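Local atomic coordinates of Baccell_00875 (Bacteroides cellulosilyticus DSM 14838, PDB entry 5NO8), a protein that probably acts as a polysaccharide lyase that removes the L-rhamnose caps of complex arabinogalactan proteins, cleaving at the adjoining glucuronic acid. Residues 186-191 and 237-242; 175-180 and 243-248; 50-55 and 161-166; 28-33 and 44-49; 70-75 and 146-151. One frame throughout, in Å; residues are numbered along the deposited sequence. Where two conformers were deposited one is given.

From the N terminus, interaction 4 comes first: 28-33 pairs with 44-49 and closes a beta hairpin. The chain runs straight on into 50-55, which packs against 161-166 in interaction 3. The loop so formed encloses interaction 5, where 70-75, leading into strand 75-81, meets 146-151, following strand 137-145. Strand 163-168 is followed by strand 175-180, whose contact with 243-248 (interaction 2) closes the last loop; interaction 1, pairing 186-191 with 237-242, lies within it. No two loops cross. Interactions 1, 2 and 3 reach the same eight-stranded antiparallel sheet. Trp54, Leu45 and Trp72 of interactions 3, 4 and 5 touch interaction 1 (Trp72 at Leu190 and Val239), and an Asp48-Arg180 salt bridge joins interactions 4 and 2.

Interaction 1: residues 186-191 and 237-242; sequences PHLGLV and WHVFAH
Six backbone hydrogen bonds join strands 187-191 and 237-242, in antiparallel hydrogen-bonded pairs at His187-His242, Gly189-Phe240 and Val191-His238. Gly189 N reaches Phe240 O at 2.8 Å, nearly along the C=O axis, whereas His242 N approaches His187 O from above its carbonyl plane. Packing is tightest on the face bearing Phe240 and His242. Phe240 CG occupies the crowded position between backbone N and carbonyl carbon (chi1 56°), which swings the ring across to Gly189. With no side chain in the way, Gly189 CA lies over the ring face, 4.1 Å from its centroid, and Val191 CG2 touches CE1 of Phe240 at the ring edge (3.6 Å). His242 adopts the same kind of torsion (chi1 71°): His187 CB sits over its ring, 3.7 Å from the centroid, and Gly189 N lies at its edge. His242 ND1 is hydrogen-bonded to Gly244 N. On the face of the leucines, Leu190 CD1 covers the five-membered ring of Trp237, 3.9 Å from the centroid, while Glu125 holds Trp237 NE1. Leu188 CD1 meets Val239 CG1 at 4.0 Å. The looser place is partly exposed His238, which comes near the other strand through CB, 4.1 Å from Val191 O; its ND1 makes a weak bond to Lys255. Regular antiparallel pairing of this kind builds the interior of an eight-stranded sheet, where strand 187-194 lies between strands 232-242 and 175-180.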
# COMPACT_ATOMS: atom_id res chain seq x y z
N PRO A 186 10.76 -19.23 8.31
CA PRO A 186 11.61 -18.07 8.03
C PRO A 186 11.04 -17.11 6.98
O PRO A 186 10.23 -17.48 6.14
CB PRO A 186 12.87 -18.72 7.46
CG PRO A 186 12.35 -19.92 6.75
CD PRO A 186 11.24 -20.43 7.61
N HIS A 187 11.53 -15.88 7.07
CA HIS A 187 11.32 -14.87 6.06
C HIS A 187 12.63 -14.66 5.29
O HIS A 187 13.64 -15.27 5.61
CB HIS A 187 10.88 -13.61 6.75
CG HIS A 187 9.66 -13.80 7.59
ND1 HIS A 187 8.43 -14.09 7.05
CD2 HIS A 187 9.49 -13.75 8.94
CE1 HIS A 187 7.54 -14.20 8.03
NE2 HIS A 187 8.16 -14.01 9.18
N LEU A 188 12.58 -13.80 4.29
CA LEU A 188 13.74 -13.55 3.45
C LEU A 188 14.06 -12.07 3.38
O LEU A 188 13.16 -11.24 3.32
CB LEU A 188 13.45 -14.07 2.05
CG LEU A 188 14.63 -14.30 1.12
CD1 LEU A 188 15.33 -15.59 1.49
CD2 LEU A 188 14.17 -14.40 -0.33
N GLY A 189 15.35 -11.78 3.32
CA GLY A 189 15.85 -10.43 3.17
C GLY A 189 16.84 -10.34 2.03
O GLY A 189 17.52 -11.32 1.70
N LEU A 190 16.91 -9.14 1.45
CA LEU A 190 17.92 -8.80 0.46
C LEU A 190 18.45 -7.46 0.92
O LEU A 190 17.67 -6.52 1.08
CB LEU A 190 17.30 -8.67 -0.93
CG LEU A 190 18.25 -8.28 -2.09
CD1 LEU A 190 17.66 -8.72 -3.42
CD2 LEU A 190 18.52 -6.77 -2.14
N VAL A 191 19.76 -7.39 1.15
CA VAL A 191 20.43 -6.18 1.60
C VAL A 191 21.52 -5.83 0.60
O VAL A 191 22.41 -6.66 0.35
CB VAL A 191 21.00 -6.36 3.01
CG1 VAL A 191 21.97 -5.23 3.39
CG2 VAL A 191 19.86 -6.43 4.00
N TRP A 237 24.59 -7.77 -3.40
CA TRP A 237 23.65 -7.89 -2.32
C TRP A 237 23.76 -9.25 -1.66
O TRP A 237 24.33 -10.17 -2.24
CB TRP A 237 22.24 -7.61 -2.79
CG TRP A 237 21.70 -8.42 -3.97
CD1 TRP A 237 21.78 -9.77 -4.17
CD2 TRP A 237 20.95 -7.91 -5.07
NE1 TRP A 237 21.16 -10.12 -5.33
CE2 TRP A 237 20.63 -9.00 -5.90
CE3 TRP A 237 20.49 -6.64 -5.42
CZ2 TRP A 237 19.88 -8.85 -7.07
CZ3 TRP A 237 19.75 -6.50 -6.59
CH2 TRP A 237 19.47 -7.59 -7.40
N HIS A 238 23.21 -9.33 -0.44
CA HIS A 238 23.11 -10.56 0.32
C HIS A 238 21.63 -10.92 0.43
O HIS A 238 20.84 -10.04 0.78
CB HIS A 238 23.60 -10.34 1.72
CG HIS A 238 25.07 -10.19 1.84
ND1 HIS A 238 25.79 -10.85 2.81
CD2 HIS A 238 25.96 -9.47 1.12
CE1 HIS A 238 27.07 -10.53 2.69
NE2 HIS A 238 27.20 -9.69 1.68
N VAL A 239 21.30 -12.18 0.13
CA VAL A 239 19.97 -12.74 0.28
C VAL A 239 20.01 -13.79 1.38
O VAL A 239 20.90 -14.63 1.40
CB VAL A 239 19.48 -13.34 -1.04
CG1 VAL A 239 18.11 -13.97 -0.85
CG2 VAL A 239 19.44 -12.26 -2.10
N PHE A 240 19.11 -13.69 2.35
CA PHE A 240 19.28 -14.46 3.59
C PHE A 240 17.95 -14.66 4.30
O PHE A 240 17.01 -13.88 4.17
CB PHE A 240 20.22 -13.73 4.56
CG PHE A 240 19.79 -12.32 4.88
CD1 PHE A 240 20.20 -11.26 4.06
CD2 PHE A 240 18.97 -12.04 5.97
CE1 PHE A 240 19.81 -9.97 4.32
CE2 PHE A 240 18.56 -10.73 6.23
CZ PHE A 240 18.98 -9.69 5.41
N ALA A 241 17.91 -15.72 5.09
CA ALA A 241 16.77 -16.03 5.92
C ALA A 241 16.80 -15.16 7.16
O ALA A 241 17.86 -14.83 7.67
CB ALA A 241 16.82 -17.50 6.33
N HIS A 242 15.63 -14.81 7.66
CA HIS A 242 15.52 -14.10 8.92
C HIS A 242 14.22 -14.42 9.63
O HIS A 242 13.33 -15.04 9.08
CB HIS A 242 15.74 -12.58 8.75
CG HIS A 242 14.64 -11.88 8.03
ND1 HIS A 242 13.46 -11.52 8.65
CD2 HIS A 242 14.51 -11.50 6.73
CE1 HIS A 242 12.68 -10.91 7.78
NE2 HIS A 242 13.28 -10.89 6.61

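Interaction 2: residues 175-180 and 243-248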
# COMPACT_ATOMS: atom_id res chain seq x y z
N TYR A 175 17.05 -2.22 0.22
CA TYR A 175 16.77 -3.55 0.68
C TYR A 175 15.42 -4.04 0.19
O TYR A 175 14.59 -3.28 -0.29
CB TYR A 175 16.86 -3.64 2.21
CG TYR A 175 15.83 -2.83 2.97
CD1 TYR A 175 14.49 -3.23 3.04
CD2 TYR A 175 16.19 -1.66 3.62
CE1 TYR A 175 13.56 -2.49 3.73
CE2 TYR A 175 15.27 -0.94 4.33
CZ TYR A 175 13.96 -1.36 4.39
OH TYR A 175 13.04 -0.61 5.05
N VAL A 176 15.20 -5.34 0.36
CA VAL A 176 13.90 -5.95 0.25
C VAL A 176 13.69 -6.85 1.48
O VAL A 176 14.56 -7.67 1.82
CB VAL A 176 13.69 -6.76 -1.04
CG1 VAL A 176 12.27 -7.29 -1.07
CG2 VAL A 176 13.96 -5.95 -2.30
N ASN A 177 12.58 -6.65 2.17
CA ASN A 177 12.18 -7.50 3.27
C ASN A 177 10.95 -8.25 2.81
O ASN A 177 9.90 -7.66 2.66
CB ASN A 177 11.90 -6.66 4.50
CG ASN A 177 11.56 -7.49 5.71
OD1 ASN A 177 11.84 -8.70 5.74
ND2 ASN A 177 10.94 -6.87 6.70
N ALA A 178 11.09 -9.56 2.54
CA ALA A 178 10.02 -10.38 2.07
C ALA A 178 9.45 -11.20 3.21
O ALA A 178 10.09 -12.10 3.72
CB ALA A 178 10.50 -11.25 0.94
N ILE A 179 8.23 -10.84 3.62
CA ILE A 179 7.58 -11.45 4.77
C ILE A 179 6.53 -12.44 4.28
O ILE A 179 5.62 -12.08 3.56
CB ILE A 179 6.93 -10.37 5.66
CG1 ILE A 179 7.98 -9.38 6.19
CG2 ILE A 179 6.16 -10.99 6.80
CD1 ILE A 179 9.07 -9.98 7.05
N ARG A 180 6.70 -13.70 4.64
CA ARG A 180 5.70 -14.71 4.30
C ARG A 180 4.34 -14.24 4.78
O ARG A 180 4.22 -13.72 5.90
CB ARG A 180 6.05 -16.06 4.93
CG ARG A 180 5.25 -17.23 4.38
CD ARG A 180 5.41 -18.42 5.31
NE ARG A 180 6.82 -18.73 5.57
CZ ARG A 180 7.56 -19.66 4.98
NH1 ARG A 180 7.06 -20.48 4.07
NH2 ARG A 180 8.83 -19.78 5.31
N ASN A 243 14.14 -14.01 10.87
CA ASN A 243 13.01 -14.37 11.75
C ASN A 243 12.01 -13.28 12.02
O ASN A 243 11.14 -13.45 12.86
CB ASN A 243 13.57 -14.92 13.06
CG ASN A 243 14.11 -16.32 12.91
OD1 ASN A 243 13.53 -17.15 12.18
ND2 ASN A 243 15.22 -16.60 13.58
N GLY A 244 12.07 -12.17 11.30
CA GLY A 244 11.07 -11.10 11.46
C GLY A 244 11.75 -9.75 11.39
O GLY A 244 12.97 -9.69 11.18
N ASN A 245 10.98 -8.69 11.57
CA ASN A 245 11.48 -7.33 11.33
C ASN A 245 12.71 -6.96 12.15
O ASN A 245 13.65 -6.37 11.62
CB ASN A 245 10.37 -6.30 11.50
CG ASN A 245 9.25 -6.49 10.48
OD1 ASN A 245 9.47 -6.77 9.31
ND2 ASN A 245 8.01 -6.36 10.95
N ASP A 246 12.74 -7.31 13.44
CA ASP A 246 13.89 -6.99 14.28
C ASP A 246 15.14 -7.73 13.84
O ASP A 246 16.22 -7.18 13.87
CB ASP A 246 13.63 -7.32 15.77
CG ASP A 246 12.74 -6.32 16.46
OD1 ASP A 246 12.58 -5.18 15.96
OD2 ASP A 246 12.20 -6.68 17.54
N ASP A 247 14.98 -9.00 13.50
CA ASP A 247 16.08 -9.82 13.08
C ASP A 247 16.59 -9.33 11.72
O ASP A 247 17.80 -9.23 11.51
CB ASP A 247 15.62 -11.27 12.99
CG ASP A 247 16.77 -12.25 12.79
OD1 ASP A 247 17.83 -12.06 13.39
OD2 ASP A 247 16.59 -13.24 12.05
N PHE A 248 15.66 -8.99 10.83
CA PHE A 248 16.02 -8.37 9.53
C PHE A 248 16.87 -7.12 9.74
O PHE A 248 17.96 -6.99 9.18
CB PHE A 248 14.79 -8.04 8.71
CG PHE A 248 15.11 -7.29 7.43
CD1 PHE A 248 15.62 -7.96 6.32
CD2 PHE A 248 14.92 -5.92 7.35
CE1 PHE A 248 15.92 -7.28 5.15
CE2 PHE A 248 15.25 -5.21 6.19
CZ PHE A 248 15.73 -5.90 5.08
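One hydrogen bond spans the contact: Asn177 ND2 donates a hydrogen bond to Asn245 OD1 at 3.0 Å, bent to 131° at the hydrogen. The donor lies in the carbonyl plane of Asn245 and the acceptor in the amide plane of Asn177, although the two amides stand nearly perpendicular. Asn177 OD1 has its own, weak bond to His242 NE2. Within 243-248, Asn243 N reaches the anti lone pair of Asp247 OD2 at 2.8 Å. Gly244 is the N-cap of helix 245-254, and Phe248 N closes the first turn onto Gly244 O (2.8 Å). This helix follows strand 232-242 directly and lays its first turn against strand 175-180 of the same antiparallel sheet. Most of the apolar contacts gather round Phe248, whose CG is anti to the backbone N. Its ring turns an edge toward the face of Tyr175 in a T-shaped pair, centroids 5.2 Å apart and planes at 67°; the nearest atoms are Phe248 CZ and Tyr175 CD1 (3.6 Å). Over the face of Phe248 lies Asn177: CB sits above the ring centre, 3.9 Å from the centroid, and the amide stacks almost parallel to the ring, 7° between planes.

Interaction 3: residues 50-55 and 161-166; sequences RSMNWV and SRAHTH
Two waters carry the polar link between 50-55 and 161-166, both of them meeting Ser161. The first donates to Arg50 O at 2.6 Å and is hydrogen-bonded to Ser161 OG at 2.7 Å. The second accepts from Asn53 N (3.0 Å) and donates to Ser161 O (2.9 Å). That carbonyl is gripped again by Arg162 NH1, which approaches from above the carbonyl plane while Arg162 NE is held by Asn151. Met52 runs alongside Ser161 and Arg162, extended throughout, with CG anti to the backbone N (chi1 170°). Its SD rests on Ser161 C at 3.6 Å, and CE reaches Arg162 C at 3.5 Å. The 50-55 loop thus lies along the start of strand 163-168, an outermost strand of the eight-stranded antiparallel sheet; an Asx turn, Val55 N to Asn53 OD1, shapes the loop, and the same OD1 accepts from Leu43 N. Ala163 CB points into the corner formed by two side chains, 3.8 Å from Met52 CE and 3.6 Å from Trp54 CZ3. Met52 CE also lies over one face of the Trp54 indole, offset toward its rim, so thioether, indole and alanine methyl make one apolar cluster. Ala178 of the adjoining strand touches the indole too.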
# COMPACT_ATOMS: atom_id res chain seq x y z
N ARG A 50 7.52 -25.63 5.07
CA ARG A 50 6.59 -25.35 4.00
C ARG A 50 7.22 -25.36 2.60
O ARG A 50 6.50 -25.32 1.62
CB ARG A 50 5.88 -24.02 4.27
CG ARG A 50 5.11 -24.01 5.59
CD ARG A 50 4.59 -22.63 5.94
NE ARG A 50 3.61 -22.70 7.04
CZ ARG A 50 3.92 -22.80 8.34
NH1 ARG A 50 5.18 -22.85 8.74
NH2 ARG A 50 2.94 -22.86 9.25
N SER A 51 8.56 -25.38 2.53
CA SER A 51 9.31 -25.50 1.27
C SER A 51 8.93 -24.42 0.25
O SER A 51 8.79 -24.68 -0.94
CB SER A 51 9.14 -26.90 0.68
OG SER A 51 9.66 -27.88 1.57
N MET A 52 8.73 -23.20 0.73
CA MET A 52 8.30 -22.11 -0.14
C MET A 52 9.39 -21.77 -1.18
O MET A 52 10.58 -21.77 -0.87
CB MET A 52 8.03 -20.89 0.73
CG MET A 52 7.81 -19.63 -0.05
SD MET A 52 7.20 -18.40 1.07
CE MET A 52 7.25 -17.07 -0.11
N ASN A 53 8.94 -21.47 -2.39
CA ASN A 53 9.79 -20.88 -3.44
C ASN A 53 9.59 -19.37 -3.38
O ASN A 53 8.48 -18.89 -3.51
CB ASN A 53 9.38 -21.39 -4.81
CG ASN A 53 10.34 -20.97 -5.91
OD1 ASN A 53 11.35 -20.29 -5.68
ND2 ASN A 53 10.05 -21.40 -7.13
N TRP A 54 10.67 -18.65 -3.13
CA TRP A 54 10.59 -17.20 -2.92
C TRP A 54 10.51 -16.42 -4.22
O TRP A 54 10.23 -15.20 -4.19
CB TRP A 54 11.75 -16.73 -2.05
CG TRP A 54 11.58 -17.23 -0.66
CD1 TRP A 54 11.97 -18.46 -0.15
CD2 TRP A 54 10.91 -16.57 0.40
NE1 TRP A 54 11.61 -18.56 1.16
CE2 TRP A 54 10.96 -17.42 1.53
CE3 TRP A 54 10.30 -15.31 0.53
CZ2 TRP A 54 10.39 -17.06 2.76
CZ3 TRP A 54 9.76 -14.96 1.75
CH2 TRP A 54 9.80 -15.83 2.85
N VAL A 55 10.70 -17.10 -5.35
CA VAL A 55 10.48 -16.48 -6.66
C VAL A 55 9.31 -17.09 -7.43
O VAL A 55 8.92 -18.25 -7.22
CB VAL A 55 11.76 -16.46 -7.55
CG1 VAL A 55 12.87 -15.69 -6.88
CG2 VAL A 55 12.25 -17.84 -7.93
N SER A 161 2.93 -19.83 1.49
CA SER A 161 3.83 -19.97 0.33
C SER A 161 4.01 -18.75 -0.57
O SER A 161 4.52 -18.90 -1.68
CB SER A 161 3.30 -21.11 -0.56
OG SER A 161 3.11 -22.28 0.22
N ARG A 162 3.57 -17.58 -0.12
CA ARG A 162 3.79 -16.31 -0.84
C ARG A 162 4.30 -15.28 0.13
O ARG A 162 4.23 -15.46 1.34
CB ARG A 162 2.52 -15.82 -1.54
CG ARG A 162 1.92 -16.77 -2.57
CD ARG A 162 2.85 -16.93 -3.76
NE ARG A 162 2.27 -17.74 -4.82
CZ ARG A 162 2.24 -19.08 -4.83
NH1 ARG A 162 2.77 -19.78 -3.84
NH2 ARG A 162 1.66 -19.71 -5.84
N ALA A 163 4.83 -14.19 -0.41
CA ALA A 163 5.47 -13.17 0.45
C ALA A 163 5.01 -11.76 0.10
O ALA A 163 4.92 -11.40 -1.07
CB ALA A 163 6.98 -13.27 0.32
N HIS A 164 4.76 -10.98 1.15
CA HIS A 164 4.62 -9.52 1.01
C HIS A 164 6.04 -8.95 0.86
O HIS A 164 6.87 -9.07 1.77
CB HIS A 164 3.95 -8.94 2.24
CG HIS A 164 2.54 -9.40 2.42
ND1 HIS A 164 1.61 -9.33 1.41
CD2 HIS A 164 1.89 -9.90 3.50
CE1 HIS A 164 0.44 -9.77 1.87
NE2 HIS A 164 0.59 -10.13 3.13
N THR A 165 6.31 -8.35 -0.29
CA THR A 165 7.65 -7.92 -0.62
C THR A 165 7.80 -6.42 -0.35
O THR A 165 7.23 -5.61 -1.05
CB THR A 165 7.91 -8.30 -2.09
OG1 THR A 165 7.68 -9.72 -2.21
CG2 THR A 165 9.30 -8.04 -2.46
N HIS A 166 8.55 -6.08 0.68
CA HIS A 166 8.69 -4.69 1.12
C HIS A 166 9.98 -4.17 0.52
O HIS A 166 11.07 -4.50 0.99
CB HIS A 166 8.70 -4.64 2.62
CG HIS A 166 7.41 -5.13 3.20
ND1 HIS A 166 6.20 -4.53 2.91
CD2 HIS A 166 7.12 -6.22 3.97
CE1 HIS A 166 5.22 -5.22 3.50
NE2 HIS A 166 5.75 -6.23 4.16
O HOH W 1 5.43 -23.65 -0.11
O HOH W 2 5.98 -21.03 -2.94

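Interaction 4: residues 28-33 and 44-49; sequences PVEMRI and TLKGDN
The carboxylate of Glu30 has the aliphatic start of Lys46 over one face: CB sits almost directly above Glu30 CD at 3.7 Å, with CG alongside it. The Pro28 ring meets the same lysine through its CG corner, 3.9 Å from Lys46 CB, so Lys46 passes obliquely across both. On the Glu30 side of the strands, Thr44 CG2, set in the crowded position between backbone N and carbonyl carbon, touches Glu30 CB at 3.6 Å. On the opposite face Val29 CG2 meets Leu45 CD2 at 3.8 Å. Glu30 and Thr44 form an antiparallel hydrogen-bonded pair: Thr44 N to Glu30 O is 2.8 Å and almost straight (177°), and Glu30 N returns a bond to Thr44 O. Lys46 N extends the ladder to Pro28 O at 2.9 Å. These bonds pair the open end of the beta hairpin of strands 29-33 and 40-45, and a type II turn from Leu45 to Asp48, with Gly47 at positive phi (97°), then follows. Extended beyond CG, Lys46 leads its NZ away, leaving it 5.0 Å from Glu30 OE2, without a salt bridge. The opposite charges may attract at longer range, but the direct grip comes from backbone bonds and aliphatic contacts.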
# COMPACT_ATOMS: atom_id res chain seq x y z
N PRO A 28 19.89 -22.00 5.68
CA PRO A 28 20.70 -21.64 4.51
C PRO A 28 19.90 -21.52 3.20
O PRO A 28 18.97 -22.30 2.93
CB PRO A 28 21.74 -22.78 4.40
CG PRO A 28 21.31 -23.82 5.35
CD PRO A 28 20.39 -23.21 6.36
N VAL A 29 20.30 -20.56 2.38
CA VAL A 29 19.70 -20.40 1.09
C VAL A 29 20.12 -21.55 0.17
O VAL A 29 21.32 -21.91 0.12
CB VAL A 29 20.11 -19.06 0.45
CG1 VAL A 29 19.51 -18.95 -0.94
CG2 VAL A 29 19.66 -17.89 1.32
N GLU A 30 19.15 -22.11 -0.54
CA GLU A 30 19.38 -23.08 -1.59
C GLU A 30 18.71 -22.58 -2.87
O GLU A 30 17.72 -21.86 -2.84
CB GLU A 30 18.84 -24.45 -1.20
CG GLU A 30 19.52 -25.02 0.04
CD GLU A 30 19.13 -26.46 0.36
OE1 GLU A 30 17.96 -26.85 0.17
OE2 GLU A 30 20.01 -27.22 0.85
N MET A 31 19.29 -22.96 -4.00
CA MET A 31 18.84 -22.45 -5.28
C MET A 31 18.94 -23.48 -6.37
O MET A 31 19.72 -24.41 -6.26
CB MET A 31 19.62 -21.19 -5.66
CG MET A 31 21.02 -21.10 -5.05
SD MET A 31 22.02 -19.81 -5.81
CE MET A 31 21.10 -18.46 -5.24
N ARG A 32 18.12 -23.31 -7.39
CA ARG A 32 18.29 -24.00 -8.66
C ARG A 32 18.56 -22.92 -9.70
O ARG A 32 17.85 -21.90 -9.75
CB ARG A 32 17.03 -24.77 -9.05
N ILE A 33 19.58 -23.13 -10.49
CA ILE A 33 19.97 -22.21 -11.54
C ILE A 33 19.51 -22.76 -12.87
O ILE A 33 19.72 -23.96 -13.16
CB ILE A 33 21.51 -22.07 -11.58
CG1 ILE A 33 22.10 -21.69 -10.22
CG2 ILE A 33 21.94 -21.12 -12.67
CD1 ILE A 33 21.61 -20.39 -9.66
N THR A 44 15.01 -21.23 -2.27
CA THR A 44 14.35 -21.82 -1.11
C THR A 44 15.24 -21.71 0.11
O THR A 44 16.43 -21.41 -0.00
CB THR A 44 14.01 -23.31 -1.33
OG1 THR A 44 13.28 -23.80 -0.21
CG2 THR A 44 15.27 -24.12 -1.45
N LEU A 45 14.66 -21.95 1.28
CA LEU A 45 15.42 -21.89 2.52
C LEU A 45 15.40 -23.29 3.14
O LEU A 45 14.33 -23.86 3.39
CB LEU A 45 14.82 -20.86 3.46
CG LEU A 45 14.84 -19.42 2.93
CD1 LEU A 45 14.10 -18.51 3.87
CD2 LEU A 45 16.28 -18.94 2.77
N LYS A 46 16.59 -23.84 3.34
CA LYS A 46 16.72 -25.19 3.88
C LYS A 46 16.18 -25.22 5.29
O LYS A 46 16.57 -24.41 6.13
CB LYS A 46 18.17 -25.64 3.88
CG LYS A 46 18.34 -27.12 4.14
CD LYS A 46 19.72 -27.38 4.70
CE LYS A 46 19.91 -28.85 5.02
NZ LYS A 46 21.37 -29.07 5.28
N GLY A 47 15.25 -26.13 5.55
CA GLY A 47 14.63 -26.23 6.87
C GLY A 47 13.30 -25.51 7.00
O GLY A 47 12.67 -25.58 8.06
N ASP A 48 12.87 -24.82 5.95
CA ASP A 48 11.51 -24.33 5.87
C ASP A 48 10.63 -25.54 5.62
O ASP A 48 10.67 -26.11 4.52
CB ASP A 48 11.36 -23.34 4.71
CG ASP A 48 9.96 -22.79 4.57
OD1 ASP A 48 9.09 -23.09 5.43
OD2 ASP A 48 9.71 -22.07 3.57
N ASN A 49 9.83 -25.93 6.62
CA ASN A 49 8.90 -27.09 6.48
C ASN A 49 7.83 -26.89 5.41
O ASN A 49 7.27 -27.88 4.92
CB ASN A 49 8.20 -27.39 7.81
CG ASN A 49 9.15 -27.87 8.88
OD1 ASN A 49 10.20 -28.43 8.59
ND2 ASN A 49 8.78 -27.68 10.13

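Interaction 5: residues 70-75 and 146-151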
# COMPACT_ATOMS: atom_id res chain seq x y z
N TYR A 70 12.33 -13.39 -17.58
CA TYR A 70 12.12 -12.77 -16.26
C TYR A 70 12.81 -13.46 -15.10
O TYR A 70 12.59 -13.10 -13.93
CB TYR A 70 10.62 -12.68 -15.96
CG TYR A 70 9.88 -11.68 -16.79
CD1 TYR A 70 10.23 -10.32 -16.73
CD2 TYR A 70 8.81 -12.03 -17.57
CE1 TYR A 70 9.56 -9.38 -17.47
CE2 TYR A 70 8.11 -11.08 -18.32
CZ TYR A 70 8.48 -9.76 -18.24
OH TYR A 70 7.80 -8.82 -18.94
N GLY A 71 13.65 -14.44 -15.39
CA GLY A 71 14.41 -15.11 -14.34
C GLY A 71 15.23 -14.16 -13.47
O GLY A 71 15.79 -13.19 -13.96
N TRP A 72 15.28 -14.46 -12.19
CA TRP A 72 16.08 -13.70 -11.22
C TRP A 72 17.51 -13.59 -11.70
O TRP A 72 18.19 -14.61 -11.99
CB TRP A 72 16.05 -14.40 -9.86
CG TRP A 72 16.86 -13.76 -8.82
CD1 TRP A 72 18.22 -13.67 -8.79
CD2 TRP A 72 16.40 -13.16 -7.62
NE1 TRP A 72 18.64 -13.03 -7.66
CE2 TRP A 72 17.53 -12.73 -6.91
CE3 TRP A 72 15.14 -12.96 -7.06
CZ2 TRP A 72 17.44 -12.05 -5.70
CZ3 TRP A 72 15.05 -12.31 -5.84
CH2 TRP A 72 16.18 -11.85 -5.18
N GLY A 73 18.02 -12.36 -11.79
CA GLY A 73 19.40 -12.17 -12.20
C GLY A 73 19.58 -11.80 -13.65
O GLY A 73 20.67 -11.35 -14.04
N LEU A 74 18.54 -11.99 -14.46
CA LEU A 74 18.48 -11.43 -15.77
C LEU A 74 18.09 -9.97 -15.66
O LEU A 74 17.77 -9.48 -14.57
CB LEU A 74 17.54 -12.20 -16.68
CG LEU A 74 17.86 -13.70 -16.79
CD1 LEU A 74 16.89 -14.32 -17.77
CD2 LEU A 74 19.32 -13.97 -17.16
N GLY A 75 18.18 -9.25 -16.75
CA GLY A 75 17.90 -7.81 -16.68
C GLY A 75 18.02 -7.13 -18.00
O GLY A 75 18.02 -7.78 -19.05
N THR A 146 14.05 -9.33 -10.14
CA THR A 146 14.02 -9.98 -8.83
C THR A 146 12.57 -10.41 -8.62
O THR A 146 11.80 -9.72 -7.92
CB THR A 146 14.53 -9.07 -7.69
OG1 THR A 146 13.72 -7.90 -7.63
CG2 THR A 146 16.01 -8.71 -7.88
N PRO A 147 12.16 -11.50 -9.27
CA PRO A 147 10.73 -11.86 -9.34
C PRO A 147 10.24 -12.52 -8.06
O PRO A 147 9.88 -13.68 -8.06
CB PRO A 147 10.65 -12.78 -10.55
CG PRO A 147 12.00 -13.41 -10.61
CD PRO A 147 12.97 -12.36 -10.15
N PHE A 148 10.22 -11.74 -6.98
CA PHE A 148 9.71 -12.21 -5.67
C PHE A 148 8.27 -12.70 -5.84
O PHE A 148 7.48 -12.11 -6.61
CB PHE A 148 9.76 -11.10 -4.61
CG PHE A 148 11.14 -10.72 -4.18
CD1 PHE A 148 11.81 -11.45 -3.20
CD2 PHE A 148 11.76 -9.60 -4.72
CE1 PHE A 148 13.09 -11.09 -2.78
CE2 PHE A 148 13.04 -9.24 -4.33
CZ PHE A 148 13.70 -9.99 -3.36
N ASN A 149 7.93 -13.76 -5.10
CA ASN A 149 6.66 -14.49 -5.27
C ASN A 149 5.53 -13.81 -4.50
O ASN A 149 5.06 -14.31 -3.48
CB ASN A 149 6.88 -15.96 -4.83
CG ASN A 149 5.89 -16.92 -5.45
OD1 ASN A 149 5.12 -16.58 -6.33
ND2 ASN A 149 5.92 -18.17 -4.96
N ASP A 150 5.17 -12.61 -4.96
CA ASP A 150 4.22 -11.73 -4.31
C ASP A 150 2.98 -11.71 -5.19
O ASP A 150 2.87 -10.96 -6.18
CB ASP A 150 4.80 -10.32 -4.12
CG ASP A 150 3.93 -9.42 -3.24
OD1 ASP A 150 2.68 -9.62 -3.16
OD2 ASP A 150 4.51 -8.50 -2.60
N ASN A 151 2.05 -12.60 -4.87
CA ASN A 151 0.82 -12.72 -5.62
C ASN A 151 -0.21 -13.48 -4.77
O ASN A 151 0.13 -13.98 -3.70
CB ASN A 151 1.07 -13.39 -6.99
CG ASN A 151 1.91 -14.63 -6.87
OD1 ASN A 151 1.43 -15.64 -6.38
ND2 ASN A 151 3.20 -14.55 -7.29
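A type II turn, Gly71 to Leu74, packs against the inverse gamma turn centred on Pro147. Leu74 N is hydrogen-bonded to Gly71 O at 3.0 Å, and Gly73 takes the positive-phi position. Phe148 N closes the second turn onto Thr146 O at 2.7 Å. Trp72, at a corner of the first turn, carries the contact: CG is anti to the backbone N (chi1 178°), and the indole extends along 146-148. Thr146 CB lies over the face of its six-membered ring, 4.1 Å from the centroid. Pro147 wedges in beside the stem, with CD 3.7 Å from Trp72 CB and CG 3.4 Å from Tyr70 O. The segment 146-151 continues from strand 137-145 of a mixed sheet, and the indole also touches Val239 of the antiparallel sheet, so this buried cluster joins the two sheets. At the far end the six-membered ring of Trp72 points its edge to the face of Phe148 in a T-shaped pair, planes at 79° and its centroid 5.2 Å from that of Phe148. The closest atoms are Trp72 CH2 and Phe148 CZ at 3.6 Å. Trp72 NE1, on the five-membered ring, is hydrogen-bonded to Glu125 OE1, the oxygen that also receives Trp237 NE1.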